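Side-chain contacts in translocator protein BipD (Burkholderia pseudomallei, PDB 3NFT), which is required for epithelial-cell invasion, survival inside host cells and vesicle escape, and probably regulates secretion of the effectors BipB and BipC through the type III system: residues R86-A89 against R90-N94; I202-W205 against R206-G210; W242-A245 against R246-W250. All coordinates share one frame; numbering follows the deposited sequence. Where two conformers were deposited one is given.

Contact 1 (R86-A89 against R90-N94)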
ATOM      1  N   ARG A  86     -13.139  16.756 -15.962  1.00 12.73           N
ATOM      2  CA  ARG A  86     -12.713  15.623 -16.793  1.00 15.42           C
ATOM      3  C   ARG A  86     -11.237  15.718 -17.162  1.00 13.61           C
ATOM      4  O   ARG A  86     -10.488  14.757 -17.014  1.00 14.44           O
ATOM      5  CB  ARG A  86     -13.549  15.551 -18.079  1.00 17.63           C
ATOM      6  CG  ARG A  86     -14.951  15.052 -17.877  1.00 24.94           C
ATOM      7  CD  ARG A  86     -15.590  14.569 -19.214  1.00 31.88           C
ATOM      8  NE  ARG A  86     -16.875  15.232 -19.484  1.00 37.17           N
ATOM      9  CZ  ARG A  86     -17.031  16.350 -20.198  1.00 40.48           C
ATOM     10  NH1 ARG A  86     -15.983  16.961 -20.744  1.00 42.29           N
ATOM     11  NH2 ARG A  86     -18.252  16.857 -20.387  1.00 42.45           N
ATOM     12  N   GLY A  87     -10.804  16.896 -17.589  1.00 13.98           N
ATOM     13  CA  GLY A  87      -9.441  17.077 -18.017  1.00 13.58           C
ATOM     14  C   GLY A  87      -8.460  16.900 -16.887  1.00 13.22           C
ATOM     15  O   GLY A  87      -7.382  16.334 -17.054  1.00 14.84           O
ATOM     16  N   HIS A  88      -8.833  17.406 -15.711  1.00 12.51           N
ATOM     17  CA  HIS A  88      -7.980  17.291 -14.534  1.00 12.27           C
ATOM     18  C   HIS A  88      -7.796  15.824 -14.137  1.00 11.79           C
ATOM     19  O   HIS A  88      -6.706  15.397 -13.793  1.00 12.34           O
ATOM     20  CB  HIS A  88      -8.574  18.054 -13.362  1.00 11.68           C
ATOM     21  CG  HIS A  88      -7.617  18.228 -12.231  1.00 12.06           C
ATOM     22  ND1 HIS A  88      -7.844  17.752 -10.955  1.00 14.90           N
ATOM     23  CD2 HIS A  88      -6.397  18.809 -12.208  1.00 11.21           C
ATOM     24  CE1 HIS A  88      -6.800  18.054 -10.194  1.00 10.28           C
ATOM     25  NE2 HIS A  88      -5.916  18.699 -10.933  1.00 15.22           N
ATOM     26  N   ALA A  89      -8.878  15.048 -14.186  1.00 11.85           N
ATOM     27  CA  ALA A  89      -8.800  13.639 -13.830  1.00 11.80           C
ATOM     28  C   ALA A  89      -7.868  12.890 -14.802  1.00 13.10           C
ATOM     29  O   ALA A  89      -7.079  12.011 -14.395  1.00 14.14           O
ATOM     30  CB  ALA A  89     -10.213  13.042 -13.846  1.00 12.28           C
ATOM     31  N   ARG A  90      -7.942  13.252 -16.080  1.00 13.96           N
ATOM     32  CA  ARG A  90      -7.054  12.632 -17.089  1.00 15.47           C
ATOM     33  C   ARG A  90      -5.588  12.970 -16.788  1.00 14.87           C
ATOM     34  O   ARG A  90      -4.708  12.095 -16.787  1.00 14.82           O
ATOM     35  CB  ARG A  90      -7.432  13.069 -18.502  1.00 17.72           C
ATOM     36  CG  ARG A  90      -8.753  12.499 -18.961  1.00 24.44           C
ATOM     37  CD  ARG A  90      -8.920  12.625 -20.498  1.00 31.85           C
ATOM     38  NE  ARG A  90     -10.318  12.775 -20.919  1.00 38.45           N
ATOM     39  CZ  ARG A  90     -11.281  11.863 -20.753  1.00 42.41           C
ATOM     40  NH1 ARG A  90     -11.046  10.700 -20.149  1.00 43.97           N
ATOM     41  NH2 ARG A  90     -12.508  12.126 -21.191  1.00 44.55           N
ATOM     42  N   ALA A  91      -5.341  14.232 -16.460  1.00 13.87           N
ATOM     43  CA  ALA A  91      -3.983  14.672 -16.162  1.00 13.15           C
ATOM     44  C   ALA A  91      -3.444  13.991 -14.907  1.00 12.46           C
ATOM     45  O   ALA A  91      -2.281  13.577 -14.838  1.00 13.25           O
ATOM     46  CB  ALA A  91      -3.936  16.188 -16.036  1.00 13.22           C
ATOM     47  N   GLN A  92      -4.312  13.850 -13.905  1.00 11.79           N
ATOM     48  CA  GLN A  92      -3.914  13.184 -12.678  1.00 12.12           C
ATOM     49  C   GLN A  92      -3.578  11.719 -12.925  1.00 13.58           C
ATOM     50  O   GLN A  92      -2.569  11.203 -12.427  1.00 13.33           O
ATOM     51  CB  GLN A  92      -5.019  13.279 -11.647  1.00 11.45           C
ATOM     52  CG  GLN A  92      -5.243  14.625 -11.041  1.00 11.59           C
ATOM     53  CD  GLN A  92      -6.460  14.649 -10.126  1.00 12.66           C
ATOM     54  OE1 GLN A  92      -7.516  14.126 -10.484  1.00 12.19           O
ATOM     55  NE2 GLN A  92      -6.323  15.290  -8.937  1.00 13.20           N
ATOM     56  N   ARG A  93      -4.448  11.033 -13.662  1.00 14.37           N
ATOM     57  CA  ARG A  93      -4.210   9.618 -13.982  1.00 16.59           C
ATOM     58  C   ARG A  93      -2.911   9.439 -14.759  1.00 16.92           C
ATOM     59  O   ARG A  93      -2.135   8.513 -14.498  1.00 17.28           O
ATOM     60  CB  ARG A  93      -5.386   9.041 -14.779  1.00 17.79           C
ATOM     61  CG  ARG A  93      -5.276   7.519 -14.961  1.00 22.59           C
ATOM     62  CD  ARG A  93      -6.509   6.884 -15.605  1.00 27.97           C
ATOM     63  NE  ARG A  93      -6.377   5.415 -15.673  1.00 33.46           N
ATOM     64  CZ  ARG A  93      -6.942   4.532 -14.841  1.00 35.80           C
ATOM     65  NH1 ARG A  93      -7.722   4.912 -13.833  1.00 36.30           N
ATOM     66  NH2 ARG A  93      -6.735   3.231 -15.037  1.00 37.57           N
ATOM     67  N   ASN A  94      -2.687  10.321 -15.730  1.00 17.28           N
ATOM     68  CA  ASN A  94      -1.469  10.257 -16.551  1.00 18.00           C
ATOM     69  C   ASN A  94      -0.222  10.386 -15.676  1.00 17.04           C
ATOM     70  O   ASN A  94       0.752   9.650 -15.863  1.00 18.07           O
ATOM     71  CB  ASN A  94      -1.460  11.355 -17.614  1.00 18.58           C
ATOM     72  CG  ASN A  94      -2.405  11.089 -18.787  1.00 22.05           C
ATOM     73  OD1 ASN A  94      -2.649  11.996 -19.589  1.00 27.15           O
ATOM     74  ND2 ASN A  94      -2.932   9.875 -18.899  1.00 24.28           N
TER
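H88 and Q92, one helical turn apart, meet with the imidazole and amide planes inclined at 40°. The evidence for a CH-pi contact is that Q92 CG stands 4.0 Å from the centroid of the H88 ring, over the face and 18° from its normal. The same CG is 3.2 Å from H88 O, the carbonyl that accepts the backbone bond from Q92 N at 2.9 Å. With CG trans to its carbonyl carbon (chi1 -72°), Q92 sends its chain back along the preceding turn, and OE1 comes within 3.6 Å of A89 CA. All this belongs to the middle of helix 76-103, which lies in the long helical bundle of BipD against helices 121-160 and 244-295. A89 packs on I137 and A141 of the former, while H88 meets Y272 and N276 of the latter; Q92 NE2 makes a weak hydrogen bond to N276 OD1. On another side of the helix, R90 CG rests 3.4 Å from R86 O. The R86 and R90 chains approach no nearer than 4.4 Å, between R86 CD and R90 NH2, and R86 NE stays 5.6 Å from R90 NH2.

Contact 2 (I202-W205 against R206-G210)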
ATOM      1  N   ILE A 202     -18.569   1.292   0.060  1.00 19.72           N
ATOM      2  CA  ILE A 202     -19.842   2.009  -0.025  1.00 19.32           C
ATOM      3  C   ILE A 202     -20.153   2.812   1.230  1.00 19.13           C
ATOM      4  O   ILE A 202     -20.643   3.939   1.153  1.00 17.89           O
ATOM      5  CB  ILE A 202     -21.009   1.040  -0.323  1.00 20.01           C
ATOM      6  CG1 ILE A 202     -20.799   0.353  -1.668  1.00 21.45           C
ATOM      7  CG2 ILE A 202     -22.344   1.765  -0.267  1.00 19.11           C
ATOM      8  CD1 ILE A 202     -20.550   1.260  -2.821  1.00 23.06           C
ATOM      9  N   ALA A 203     -19.877   2.228   2.394  1.00 18.95           N
ATOM     10  CA  ALA A 203     -20.099   2.928   3.663  1.00 18.83           C
ATOM     11  C   ALA A 203     -19.254   4.205   3.738  1.00 18.82           C
ATOM     12  O   ALA A 203     -19.742   5.254   4.165  1.00 18.84           O
ATOM     13  CB  ALA A 203     -19.784   1.999   4.833  1.00 19.33           C
ATOM     14  N   ARG A 204     -17.991   4.116   3.319  0.52 18.84           N
ATOM     15  CA  ARG A 204     -17.115   5.286   3.287  0.52 18.92           C
ATOM     16  C   ARG A 204     -17.671   6.367   2.362  0.52 17.21           C
ATOM     17  O   ARG A 204     -17.727   7.534   2.730  0.52 17.09           O
ATOM     18  CB  ARG A 204     -15.697   4.898   2.847  0.52 19.60           C
ATOM     19  CG  ARG A 204     -14.633   5.982   3.099  0.52 22.52           C
ATOM     20  CD  ARG A 204     -14.479   6.954   1.936  0.52 26.43           C
ATOM     21  NE  ARG A 204     -13.495   6.516   0.946  0.52 29.00           N
ATOM     22  CZ  ARG A 204     -13.133   7.220  -0.126  0.52 29.41           C
ATOM     23  NH1 ARG A 204     -13.680   8.412  -0.371  0.52 30.54           N
ATOM     24  NH2 ARG A 204     -12.225   6.724  -0.962  0.52 29.05           N
ATOM     25  N   TRP A 205     -18.076   5.977   1.162  1.00 15.99           N
ATOM     26  CA  TRP A 205     -18.619   6.939   0.201  1.00 15.05           C
ATOM     27  C   TRP A 205     -19.950   7.542   0.660  1.00 14.78           C
ATOM     28  O   TRP A 205     -20.191   8.731   0.450  1.00 14.10           O
ATOM     29  CB  TRP A 205     -18.718   6.346  -1.195  1.00 15.18           C
ATOM     30  CG  TRP A 205     -17.378   6.284  -1.879  1.00 16.06           C
ATOM     31  CD1 TRP A 205     -16.563   5.208  -1.982  1.00 18.34           C
ATOM     32  CD2 TRP A 205     -16.674   7.376  -2.471  1.00 16.30           C
ATOM     33  NE1 TRP A 205     -15.414   5.531  -2.648  1.00 19.15           N
ATOM     34  CE2 TRP A 205     -15.462   6.865  -2.964  1.00 17.54           C
ATOM     35  CE3 TRP A 205     -16.969   8.719  -2.669  1.00 17.45           C
ATOM     36  CZ2 TRP A 205     -14.533   7.667  -3.616  1.00 18.99           C
ATOM     37  CZ3 TRP A 205     -16.030   9.513  -3.331  1.00 19.43           C
ATOM     38  CH2 TRP A 205     -14.843   8.981  -3.782  1.00 19.24           C
ATOM     39  N   ARG A 206     -20.804   6.759   1.321  1.00 15.28           N
ATOM     40  CA  ARG A 206     -22.012   7.334   1.901  1.00 14.98           C
ATOM     41  C   ARG A 206     -21.667   8.409   2.928  1.00 15.26           C
ATOM     42  O   ARG A 206     -22.269   9.482   2.923  1.00 15.68           O
ATOM     43  CB  ARG A 206     -22.883   6.254   2.580  1.00 14.63           C
ATOM     44  CG  ARG A 206     -23.569   5.355   1.603  1.00 15.75           C
ATOM     45  CD  ARG A 206     -24.518   4.369   2.326  1.00 17.62           C
ATOM     46  NE  ARG A 206     -25.188   3.466   1.393  1.00 19.18           N
ATOM     47  CZ  ARG A 206     -25.304   2.137   1.546  1.00 20.13           C
ATOM     48  NH1 ARG A 206     -24.761   1.515   2.586  1.00 21.03           N
ATOM     49  NH2 ARG A 206     -25.938   1.428   0.624  1.00 19.47           N
ATOM     50  N   LYS A 207     -20.690   8.145   3.795  1.00 15.06           N
ATOM     51  CA  LYS A 207     -20.279   9.157   4.784  1.00 16.00           C
ATOM     52  C   LYS A 207     -19.674  10.379   4.110  1.00 16.15           C
ATOM     53  O   LYS A 207     -19.984  11.509   4.488  1.00 17.16           O
ATOM     54  CB  LYS A 207     -19.285   8.597   5.793  1.00 16.57           C
ATOM     55  CG  LYS A 207     -19.878   7.604   6.771  1.00 18.57           C
ATOM     56  CD  LYS A 207     -18.858   7.197   7.822  1.00 22.67           C
ATOM     57  CE  LYS A 207     -19.395   6.124   8.768  1.00 25.37           C
ATOM     58  NZ  LYS A 207     -18.321   5.657   9.709  1.00 28.95           N
ATOM     59  N   GLU A 208     -18.838  10.134   3.112  1.00 15.46           N
ATOM     60  CA  GLU A 208     -18.121  11.211   2.408  1.00 15.94           C
ATOM     61  C   GLU A 208     -19.099  12.143   1.693  1.00 15.47           C
ATOM     62  O   GLU A 208     -18.951  13.375   1.740  1.00 16.29           O
ATOM     63  CB  GLU A 208     -17.140  10.595   1.404  1.00 16.77           C
ATOM     64  CG  GLU A 208     -16.447  11.611   0.490  1.00 20.55           C
ATOM     65  CD  GLU A 208     -15.128  12.133   1.019  1.00 24.48           C
ATOM     66  OE1 GLU A 208     -14.612  11.659   2.066  1.00 24.20           O
ATOM     67  OE2 GLU A 208     -14.590  13.034   0.332  1.00 25.76           O
ATOM     68  N   LEU A 209     -20.101  11.582   1.017  1.00 14.69           N
ATOM     69  CA  LEU A 209     -20.955  12.391   0.150  1.00 15.12           C
ATOM     70  C   LEU A 209     -22.144  13.034   0.852  1.00 16.65           C
ATOM     71  O   LEU A 209     -22.623  14.090   0.410  1.00 18.34           O
ATOM     72  CB  LEU A 209     -21.401  11.596  -1.063  1.00 14.28           C
ATOM     73  CG  LEU A 209     -20.245  11.095  -1.956  1.00 14.80           C
ATOM     74  CD1 LEU A 209     -20.777  10.367  -3.160  1.00 14.52           C
ATOM     75  CD2 LEU A 209     -19.320  12.259  -2.444  1.00 16.91           C
ATOM     76  N   GLY A 210     -22.620  12.400   1.922  1.00 17.27           N
ATOM     77  CA  GLY A 210     -23.757  12.906   2.670  1.00 18.31           C
ATOM     78  C   GLY A 210     -25.091  12.648   2.006  1.00 19.01           C
ATOM     79  O   GLY A 210     -25.172  11.977   0.980  1.00 18.50           O
TER
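R206 NH2 is gripped by two acceptors, D217 OD2 in a salt bridge and I215 O in a hydrogen bond, while I202 CG2 covers one face of the same guanidinium. The setting is the short helix 202-209, which packs on helix 121-160 and on strand 213-215 and is followed by G210, whose phi is positive. I202 CG2 sits over the centre of the guanidinium, 3.5 Å from R206 CZ, with R206 NE, NH1 and NH2 almost equally far, so the methyl meets the flat group squarely. An extended R206 chain crosses the I202 side chain obliquely, and its CG passes 3.3 Å from I202 O, the acceptor of the 2.8 Å bond from R206 N.

In the R204 conformer described here, R204 and E208 run side by side in the same direction, but their planes stand at 76° and R204 NH1 remains 4.2 Å from E208 OE1, beyond a salt bridge. Each has a stronger partner: R204 NH2 pairs with D136 OD1, and E208 OE2 bonds to Y140 OH. E208 OE1 accepts from Q118 N of the second subunit, so this carboxylate also takes part in the subunit interface. Bends at chi2 and chi3 (both -89°) fold R204 over the indole of W205; a second conformer was modelled, so the detail of this overlap is less certain. There NH1 lies 3.4 Å above the indole plane, offset toward its rim. L209 approaches the same indole otherwise, at its edge and near its plane, with CG 4.1 Å from W205 CE3.

Contact 3 (W242-A245 against R246-W250)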
ATOM      1  N   TRP A 242     -51.296  36.718  -8.572  1.00 14.17           N
ATOM      2  CA  TRP A 242     -50.954  37.048  -7.187  1.00 13.71           C
ATOM      3  C   TRP A 242     -50.591  38.523  -7.045  1.00 14.85           C
ATOM      4  O   TRP A 242     -49.902  39.097  -7.899  1.00 15.13           O
ATOM      5  CB  TRP A 242     -49.756  36.234  -6.714  1.00 14.19           C
ATOM      6  CG  TRP A 242     -50.015  34.846  -6.231  1.00 15.67           C
ATOM      7  CD1 TRP A 242     -51.185  34.360  -5.715  1.00 18.13           C
ATOM      8  CD2 TRP A 242     -49.058  33.786  -6.125  1.00 16.44           C
ATOM      9  NE1 TRP A 242     -51.011  33.043  -5.332  1.00 19.99           N
ATOM     10  CE2 TRP A 242     -49.711  32.676  -5.569  1.00 18.28           C
ATOM     11  CE3 TRP A 242     -47.712  33.654  -6.483  1.00 16.52           C
ATOM     12  CZ2 TRP A 242     -49.062  31.448  -5.371  1.00 18.47           C
ATOM     13  CZ3 TRP A 242     -47.082  32.444  -6.278  1.00 15.96           C
ATOM     14  CH2 TRP A 242     -47.751  31.364  -5.704  1.00 17.63           C
ATOM     15  N   ASP A 243     -50.994  39.107  -5.928  1.00 15.23           N
ATOM     16  CA  ASP A 243     -50.461  40.390  -5.523  1.00 15.80           C
ATOM     17  C   ASP A 243     -48.968  40.229  -5.278  1.00 14.93           C
ATOM     18  O   ASP A 243     -48.459  39.116  -5.035  1.00 14.06           O
ATOM     19  CB  ASP A 243     -51.156  40.901  -4.262  1.00 17.16           C
ATOM     20  CG  ASP A 243     -51.054  39.926  -3.108  1.00 19.88           C
ATOM     21  OD1 ASP A 243     -51.676  38.826  -3.185  1.00 21.42           O
ATOM     22  OD2 ASP A 243     -50.350  40.237  -2.132  1.00 23.63           O
ATOM     23  N   THR A 244     -48.260  41.349  -5.328  1.00 14.69           N
ATOM     24  CA  THR A 244     -46.828  41.303  -5.163  1.00 14.91           C
ATOM     25  C   THR A 244     -46.418  40.611  -3.866  1.00 13.71           C
ATOM     26  O   THR A 244     -45.475  39.811  -3.862  1.00 14.87           O
ATOM     27  CB  THR A 244     -46.242  42.710  -5.223  1.00 16.09           C
ATOM     28  OG1 THR A 244     -46.541  43.262  -6.502  1.00 19.71           O
ATOM     29  CG2 THR A 244     -44.744  42.629  -5.000  1.00 19.10           C
ATOM     30  N   ALA A 245     -47.096  40.908  -2.752  1.00 13.24           N
ATOM     31  CA  ALA A 245     -46.660  40.351  -1.479  1.00 13.24           C
ATOM     32  C   ALA A 245     -46.743  38.824  -1.475  1.00 12.50           C
ATOM     33  O   ALA A 245     -45.824  38.156  -1.023  1.00 12.64           O
ATOM     34  CB  ALA A 245     -47.425  40.943  -0.316  1.00 14.26           C
ATOM     35  N   ARG A 246     -47.832  38.269  -2.006  1.00 12.04           N
ATOM     36  CA  ARG A 246     -47.948  36.802  -2.074  1.00 11.61           C
ATOM     37  C   ARG A 246     -46.924  36.204  -3.048  1.00 11.36           C
ATOM     38  O   ARG A 246     -46.352  35.127  -2.808  1.00 12.04           O
ATOM     39  CB  ARG A 246     -49.361  36.379  -2.449  1.00 12.77           C
ATOM     40  CG  ARG A 246     -50.287  36.381  -1.266  1.00 15.34           C
ATOM     41  CD  ARG A 246     -51.635  35.762  -1.626  1.00 18.29           C
ATOM     42  NE  ARG A 246     -52.624  35.811  -0.537  1.00 18.91           N
ATOM     43  CZ  ARG A 246     -53.436  36.838  -0.296  1.00 20.01           C
ATOM     44  NH1 ARG A 246     -53.381  37.942  -1.034  1.00 20.58           N
ATOM     45  NH2 ARG A 246     -54.313  36.768   0.705  1.00 20.57           N
ATOM     46  N   TYR A 247     -46.656  36.890  -4.150  1.00 11.34           N
ATOM     47  CA  TYR A 247     -45.643  36.406  -5.075  1.00 11.15           C
ATOM     48  C   TYR A 247     -44.283  36.362  -4.373  1.00 10.72           C
ATOM     49  O   TYR A 247     -43.528  35.409  -4.492  1.00 11.53           O
ATOM     50  CB  TYR A 247     -45.581  37.296  -6.321  1.00 11.23           C
ATOM     51  CG  TYR A 247     -44.418  36.924  -7.198  1.00  9.87           C
ATOM     52  CD1 TYR A 247     -43.210  37.620  -7.113  1.00 11.07           C
ATOM     53  CD2 TYR A 247     -44.496  35.839  -8.063  1.00 11.25           C
ATOM     54  CE1 TYR A 247     -42.146  37.264  -7.889  1.00 11.62           C
ATOM     55  CE2 TYR A 247     -43.430  35.474  -8.848  1.00 11.42           C
ATOM     56  CZ  TYR A 247     -42.239  36.177  -8.756  1.00 11.32           C
ATOM     57  OH  TYR A 247     -41.160  35.796  -9.553  1.00 13.29           O
ATOM     58  N   GLN A 248     -43.974  37.411  -3.621  1.00 11.81           N
ATOM     59  CA  GLN A 248     -42.683  37.493  -2.966  1.00 13.00           C
ATOM     60  C   GLN A 248     -42.523  36.416  -1.908  1.00 12.39           C
ATOM     61  O   GLN A 248     -41.441  35.895  -1.725  1.00 11.87           O
ATOM     62  CB  GLN A 248     -42.465  38.895  -2.375  1.00 13.73           C
ATOM     63  CG  GLN A 248     -42.246  39.923  -3.486  1.00 15.49           C
ATOM     64  CD  GLN A 248     -41.976  41.347  -2.994  1.00 20.19           C
ATOM     65  OE1 GLN A 248     -42.327  41.718  -1.873  1.00 23.62           O
ATOM     66  NE2 GLN A 248     -41.386  42.161  -3.862  1.00 21.92           N
ATOM     67  N   ALA A 249     -43.619  36.084  -1.212  1.00 12.06           N
ATOM     68  CA  ALA A 249     -43.571  35.003  -0.245  1.00 12.38           C
ATOM     69  C   ALA A 249     -43.236  33.685  -0.933  1.00 11.52           C
ATOM     70  O   ALA A 249     -42.438  32.886  -0.410  1.00 12.65           O
ATOM     71  CB  ALA A 249     -44.899  34.864   0.483  1.00 12.41           C
ATOM     72  N   TRP A 250     -43.867  33.429  -2.080  1.00 11.24           N
ATOM     73  CA  TRP A 250     -43.590  32.226  -2.840  1.00 11.58           C
ATOM     74  C   TRP A 250     -42.129  32.220  -3.339  1.00 11.46           C
ATOM     75  O   TRP A 250     -41.411  31.235  -3.222  1.00 11.97           O
ATOM     76  CB  TRP A 250     -44.574  32.063  -4.018  1.00 11.38           C
ATOM     77  CG  TRP A 250     -44.060  31.001  -4.942  1.00 10.32           C
ATOM     78  CD1 TRP A 250     -44.120  29.644  -4.757  1.00 10.75           C
ATOM     79  CD2 TRP A 250     -43.244  31.202  -6.111  1.00  9.73           C
ATOM     80  NE1 TRP A 250     -43.461  29.003  -5.773  1.00 12.26           N
ATOM     81  CE2 TRP A 250     -42.908  29.931  -6.614  1.00 10.88           C
ATOM     82  CE3 TRP A 250     -42.818  32.336  -6.799  1.00 11.97           C
ATOM     83  CZ2 TRP A 250     -42.119  29.765  -7.754  1.00 11.31           C
ATOM     84  CZ3 TRP A 250     -42.047  32.175  -7.933  1.00 11.51           C
ATOM     85  CH2 TRP A 250     -41.698  30.907  -8.398  1.00 10.55           C
TER
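W242, near the end of strand 240-243, lays its indole against the first turns of helix 244-295, R246 and W250 included, at a strand-to-helix junction where D243 is the N-cap. Its CB is 4.1 Å from Y247 N. Next, the indole passes R246, whose CB lies over one ring face, 4.1 Å from W242 CG. Farther out, CE3 approaches Y247 CA at 3.7 Å. At the far rim CZ3 comes to 3.4 Å from W250 CB, and CH2 also borders that carbon. The two tryptophan side chains cross at about a right angle, yet their ring planes are inclined by 43°, so the pair is oblique. P236 and, on strand 172-175, I175 pack on W242 as well.

Both carboxylate oxygens of D243 are used. Because chi1 is 57°, CG lies between the backbone N and the carbonyl carbon, turned toward the opening turn. OD2 makes the capping bond, accepting from R246 N at 3.2 Å, met from well above the carboxylate plane. OD1 takes the salt bridge from R246 NH1 at 2.9 Å, lying only 3° out of the guanidinium plane.

In the fold
Contacts 1, 2 and 3 follow one another along the chain, on helix 76-103, on helix 202-209 and at the start of helix 244-295. Contacts 1 and 2 are the closest pair, though they do not touch: centres 23 Å apart, nearest atoms about 11 Å; both pack on helix 121-160 around residues 134-143. Contact 3 is remote, its centre 48 Å from that of contact 1, on the opposite side of the chain's centre, and 40 Å from that of contact 2. Helix 244-295 joins all three: it begins in contact 3, and farther along Y272 touches contact 1 and K271 bonds to contact 2. The set samples an elongated bundle built round two predicted coiled-coil helices.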